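Long-range contacts in DNA-entry nuclease inhibitor (Bacillus subtilis subsp. subtilis, PDB 4MQD), which inhibits the DNA-entry nuclease NucA and belongs to the membrane complex that binds and takes up donor DNA in competent cells: residues Gln55-Phe61 with Leu123-Tyr128; Thr21-Lys25 with Phe83-Glu87. Residues are numbered along the deposited sequence.

Contact 1. Residues Gln55-Phe61 with Leu123-Tyr128; sequences QRNTKAF and LHADTY
F61 (chi1 m) packs its side chain against L123 and A125, with CB 3.7 Å from L123 CD1 and ring atom CD2, at the ring edge, 3.8 Å from A125 CB. In the backbone F61 and T127 form a parallel bridge, their CA atoms 4.8 Å apart: F61 N donates to D126 O (2.9 Å), Y128 N donates to F61 O (2.9 Å), and T127 CA adds a CH···O contact to the same F61 O (3.4 Å). This is where strands 59-66 and 127-134 start side by side, the parallel pair within a mixed sheet whose other neighbouring strands run antiparallel. Ahead of the strand, extended T58 and R56 lead back to a turn at Q55, whose N donates to Y128 OH (2.9 Å). R56 (chi1 p) curls so that NH1 forms a salt bridge with D126 OD2 at 3.0 Å; D126 OD1 is held by A118 N. One water accepts from R56 N and Y128 OH and donates to D126 OD2, while a second bridges D126 N and T58 OG1.

Contact 2. Residues Thr21-Lys25 with Phe83-Glu87; sequences TVFQK and FHVTE
A polar side chain can link two beta-sheets near the ends of their strands without backbone pairing between the strands, and Q24 does so here. Strand 19-24 is the central strand of an antiparallel sheet, and strand 77-85 is outermost within the chain in the mixed sheet. The axes of segments 21-24 and 83-85 approach to 8.0 Å with their directions 39° apart, and the closest CA pair, Q24 and V85, is 6.6 Å apart. Between the sheets, V22 (chi1 t) points toward F83, and its CG1 lies 3.9 Å from F83 CZ; with that spacing and angle, this is face-to-face packing as in a beta-sandwich. F83 (chi1 t, chi2 near 62°) has its CA-to-CB bond toward strand 19-24, and its ring also touches I50 and I90 of that second sheet and L111 of its own. The CA-to-CB bond of F23 points away, and its ring meets H91. Q24 bends through chi1 m and chi2 m (both -54°), with chi3 near -43°, which carries its amide across the gap. There NE2 sits 3.4 Å from F83 CZ and makes a weak hydrogen bond to H84 O (2.8 Å), in addition to its bond with G48 O. OE1 accepts from T86 N at 2.9 Å, just where strand 77-85 gives way to a turn (T86 phi/psi -73/-44). With chi1 p, T86 also brings OG1 to 3.1 Å from Q24 OE1. K25 NZ bonds to N88 O. A water lies between the two segments, accepting from K25 N at 3.0 Å and from E87 N at 3.2 Å.

From the N terminus, strand 6-14 leads to strand 19-24, whose residues from T21 on open contact 2. The chain then passes through helix 36-41 and two short strands to 55-61, which opens contact 1. Residues 83-87 close the first loop before 123-128 closes the second, so the two loops cross. They differ in place: contact 1 is made within the mixed sheet, between strands adjacent in it, whereas contact 2 joins the strand of that sheet that is outermost within the chain to the antiparallel one. The contacts lie on opposite sides of the chain's centre, 23 Å apart between centres and about 9 Å between nearest atoms, and do not touch.

Contact 1. Residues Gln55-Phe61 with Leu123-Tyr128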
# COMPACT_ATOMS: atom_id res chain seq x y z
N GLN A 55 9.72 -6.77 13.77
CA GLN A 55 8.91 -6.46 14.94
C GLN A 55 8.98 -7.54 16.02
O GLN A 55 8.98 -7.24 17.21
CB GLN A 55 7.45 -6.23 14.55
CG GLN A 55 7.23 -4.96 13.75
CD GLN A 55 5.77 -4.63 13.58
OE1 GLN A 55 4.92 -5.53 13.52
NE2 GLN A 55 5.45 -3.35 13.50
N ARG A 56 9.02 -8.80 15.59
CA ARG A 56 9.05 -9.92 16.53
C ARG A 56 9.69 -11.17 15.92
O ARG A 56 9.88 -11.26 14.70
CB ARG A 56 7.64 -10.24 17.02
CG ARG A 56 6.63 -10.50 15.92
CD ARG A 56 5.21 -10.59 16.44
NE ARG A 56 4.77 -9.34 17.06
CZ ARG A 56 4.39 -8.25 16.39
NH1 ARG A 56 4.37 -8.22 15.06
NH2 ARG A 56 4.02 -7.17 17.07
N ASN A 57 10.02 -12.11 16.79
CA ASN A 57 10.59 -13.39 16.37
C ASN A 57 9.46 -14.37 16.09
O ASN A 57 8.76 -14.81 17.01
CB ASN A 57 11.52 -13.93 17.45
CG ASN A 57 12.68 -13.00 17.73
OD1 ASN A 57 13.16 -12.30 16.84
ND2 ASN A 57 13.14 -12.99 18.97
N THR A 58 9.28 -14.70 14.82
CA THR A 58 8.16 -15.51 14.38
C THR A 58 8.43 -16.04 12.97
O THR A 58 9.41 -15.64 12.34
CB THR A 58 6.85 -14.68 14.38
OG1 THR A 58 5.74 -15.52 14.03
CG2 THR A 58 6.93 -13.52 13.38
N LYS A 59 7.58 -16.94 12.50
CA LYS A 59 7.63 -17.39 11.11
C LYS A 59 7.03 -16.31 10.22
O LYS A 59 5.81 -16.16 10.13
CB LYS A 59 6.91 -18.73 10.92
CG LYS A 59 7.79 -19.93 11.19
CD LYS A 59 6.98 -21.22 11.33
CE LYS A 59 6.39 -21.37 12.72
NZ LYS A 59 5.78 -22.71 12.93
N ALA A 60 7.91 -15.54 9.57
CA ALA A 60 7.50 -14.42 8.73
C ALA A 60 7.63 -14.79 7.25
O ALA A 60 8.27 -15.78 6.91
CB ALA A 60 8.33 -13.20 9.04
N PHE A 61 7.03 -13.97 6.39
CA PHE A 61 7.15 -14.14 4.95
C PHE A 61 7.96 -12.99 4.36
O PHE A 61 7.73 -11.82 4.69
CB PHE A 61 5.77 -14.21 4.29
CG PHE A 61 5.07 -15.52 4.50
CD1 PHE A 61 5.37 -16.61 3.70
CD2 PHE A 61 4.12 -15.66 5.50
CE1 PHE A 61 4.72 -17.83 3.89
CE2 PHE A 61 3.47 -16.87 5.69
CZ PHE A 61 3.77 -17.95 4.89
N LEU A 123 -1.36 -12.70 4.00
CA LEU A 123 -0.72 -13.97 4.33
C LEU A 123 -0.92 -14.32 5.81
O LEU A 123 -0.58 -15.43 6.24
CB LEU A 123 0.78 -13.90 4.02
CG LEU A 123 1.14 -13.49 2.59
CD1 LEU A 123 2.64 -13.30 2.47
CD2 LEU A 123 0.65 -14.51 1.58
N HIS A 124 -1.46 -13.37 6.58
CA HIS A 124 -1.84 -13.59 7.98
C HIS A 124 -0.65 -13.99 8.85
O HIS A 124 -0.78 -14.78 9.79
CB HIS A 124 -2.98 -14.60 8.07
CG HIS A 124 -4.08 -14.33 7.10
ND1 HIS A 124 -4.95 -13.27 7.24
CD2 HIS A 124 -4.44 -14.96 5.96
CE1 HIS A 124 -5.80 -13.26 6.23
NE2 HIS A 124 -5.52 -14.28 5.44
N ALA A 125 0.51 -13.43 8.52
CA ALA A 125 1.73 -13.59 9.28
C ALA A 125 2.58 -12.36 8.98
O ALA A 125 2.40 -11.73 7.93
CB ALA A 125 2.47 -14.85 8.88
N ASP A 126 3.48 -12.01 9.89
CA ASP A 126 4.33 -10.84 9.68
C ASP A 126 5.00 -10.95 8.32
O ASP A 126 5.64 -11.95 8.01
CB ASP A 126 5.37 -10.72 10.79
CG ASP A 126 4.77 -10.28 12.11
OD1 ASP A 126 3.55 -9.98 12.16
OD2 ASP A 126 5.51 -10.23 13.11
N THR A 127 4.82 -9.92 7.50
CA THR A 127 5.27 -9.93 6.12
C THR A 127 6.21 -8.76 5.87
O THR A 127 5.91 -7.62 6.26
CB THR A 127 4.08 -9.87 5.15
OG1 THR A 127 3.18 -10.96 5.43
CG2 THR A 127 4.54 -9.96 3.70
N TYR A 128 7.34 -9.04 5.23
CA TYR A 128 8.32 -8.02 4.91
C TYR A 128 8.51 -7.94 3.40
O TYR A 128 9.01 -8.88 2.77
CB TYR A 128 9.63 -8.30 5.63
CG TYR A 128 9.47 -8.21 7.13
CD1 TYR A 128 9.63 -6.99 7.79
CD2 TYR A 128 9.12 -9.32 7.89
CE1 TYR A 128 9.46 -6.89 9.16
CE2 TYR A 128 8.95 -9.23 9.26
CZ TYR A 128 9.12 -8.01 9.89
OH TYR A 128 8.96 -7.91 11.25
O HOH W 1 8.18 -9.99 12.64
O HOH W 2 4.03 -13.69 12.02

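Contact 2. Residues Thr21-Lys25 with Phe83-Glu87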
# COMPACT_ATOMS: atom_id res chain seq x y z
N THR A 21 18.80 -10.20 7.38
CA THR A 21 19.89 -9.50 6.71
C THR A 21 19.96 -9.82 5.23
O THR A 21 19.91 -10.99 4.83
CB THR A 21 21.23 -9.83 7.38
OG1 THR A 21 21.17 -9.48 8.76
CG2 THR A 21 22.39 -9.08 6.71
N VAL A 22 20.07 -8.77 4.42
CA VAL A 22 20.27 -8.89 2.98
C VAL A 22 21.76 -8.71 2.71
O VAL A 22 22.34 -7.70 3.12
CB VAL A 22 19.48 -7.81 2.21
CG1 VAL A 22 19.65 -7.98 0.71
CG2 VAL A 22 18.01 -7.85 2.61
N PHE A 23 22.38 -9.68 2.04
CA PHE A 23 23.83 -9.64 1.82
C PHE A 23 24.26 -10.26 0.49
O PHE A 23 23.47 -10.91 -0.20
CB PHE A 23 24.57 -10.29 2.99
CG PHE A 23 24.16 -11.70 3.28
CD1 PHE A 23 22.98 -11.98 3.97
CD2 PHE A 23 24.96 -12.77 2.89
CE1 PHE A 23 22.61 -13.28 4.25
CE2 PHE A 23 24.59 -14.07 3.17
CZ PHE A 23 23.41 -14.33 3.85
N GLN A 24 25.53 -10.06 0.16
CA GLN A 24 26.09 -10.49 -1.12
C GLN A 24 26.17 -12.01 -1.21
O GLN A 24 26.26 -12.69 -0.19
CB GLN A 24 27.48 -9.89 -1.34
CG GLN A 24 27.57 -8.37 -1.21
CD GLN A 24 26.58 -7.63 -2.10
OE1 GLN A 24 26.40 -7.97 -3.27
NE2 GLN A 24 25.94 -6.60 -1.56
N LYS A 25 26.14 -12.53 -2.43
CA LYS A 25 26.14 -13.97 -2.69
C LYS A 25 27.24 -14.72 -1.94
O LYS A 25 27.00 -15.78 -1.37
CB LYS A 25 26.28 -14.24 -4.20
CG LYS A 25 26.02 -15.69 -4.60
CD LYS A 25 26.90 -16.14 -5.77
CE LYS A 25 26.44 -15.57 -7.09
NZ LYS A 25 25.16 -16.17 -7.57
N PHE A 83 21.84 0.29 -1.91
CA PHE A 83 22.40 -1.06 -1.85
C PHE A 83 23.07 -1.44 -3.16
O PHE A 83 22.45 -1.40 -4.22
CB PHE A 83 21.29 -2.06 -1.52
CG PHE A 83 21.78 -3.46 -1.32
CD1 PHE A 83 22.66 -3.77 -0.29
CD2 PHE A 83 21.35 -4.49 -2.15
CE1 PHE A 83 23.12 -5.06 -0.10
CE2 PHE A 83 21.80 -5.78 -1.97
CZ PHE A 83 22.68 -6.07 -0.94
N HIS A 84 24.34 -1.81 -3.07
CA HIS A 84 25.12 -2.21 -4.23
C HIS A 84 25.28 -3.72 -4.26
O HIS A 84 25.64 -4.33 -3.25
CB HIS A 84 26.50 -1.54 -4.21
CG HIS A 84 27.39 -1.94 -5.34
ND1 HIS A 84 27.25 -1.43 -6.61
CD2 HIS A 84 28.42 -2.81 -5.40
CE1 HIS A 84 28.16 -1.97 -7.40
NE2 HIS A 84 28.89 -2.81 -6.69
N VAL A 85 25.00 -4.31 -5.41
CA VAL A 85 25.17 -5.75 -5.61
C VAL A 85 26.49 -5.98 -6.32
O VAL A 85 26.66 -5.58 -7.48
CB VAL A 85 24.00 -6.34 -6.43
CG1 VAL A 85 24.20 -7.83 -6.66
CG2 VAL A 85 22.68 -6.08 -5.72
N THR A 86 27.44 -6.61 -5.63
CA THR A 86 28.79 -6.81 -6.16
C THR A 86 28.83 -7.88 -7.24
O THR A 86 29.48 -7.70 -8.27
CB THR A 86 29.78 -7.20 -5.04
OG1 THR A 86 29.31 -8.38 -4.37
CG2 THR A 86 29.92 -6.08 -4.03
N GLU A 87 28.13 -8.99 -7.01
CA GLU A 87 28.07 -10.10 -7.96
C GLU A 87 26.62 -10.54 -8.16
O GLU A 87 25.80 -10.39 -7.25
CB GLU A 87 28.92 -11.27 -7.46
CG GLU A 87 29.50 -12.16 -8.57
CD GLU A 87 30.75 -11.58 -9.21
OE1 GLU A 87 30.82 -10.35 -9.41
OE2 GLU A 87 31.66 -12.37 -9.53
O HOH W 3 26.77 -10.51 -4.58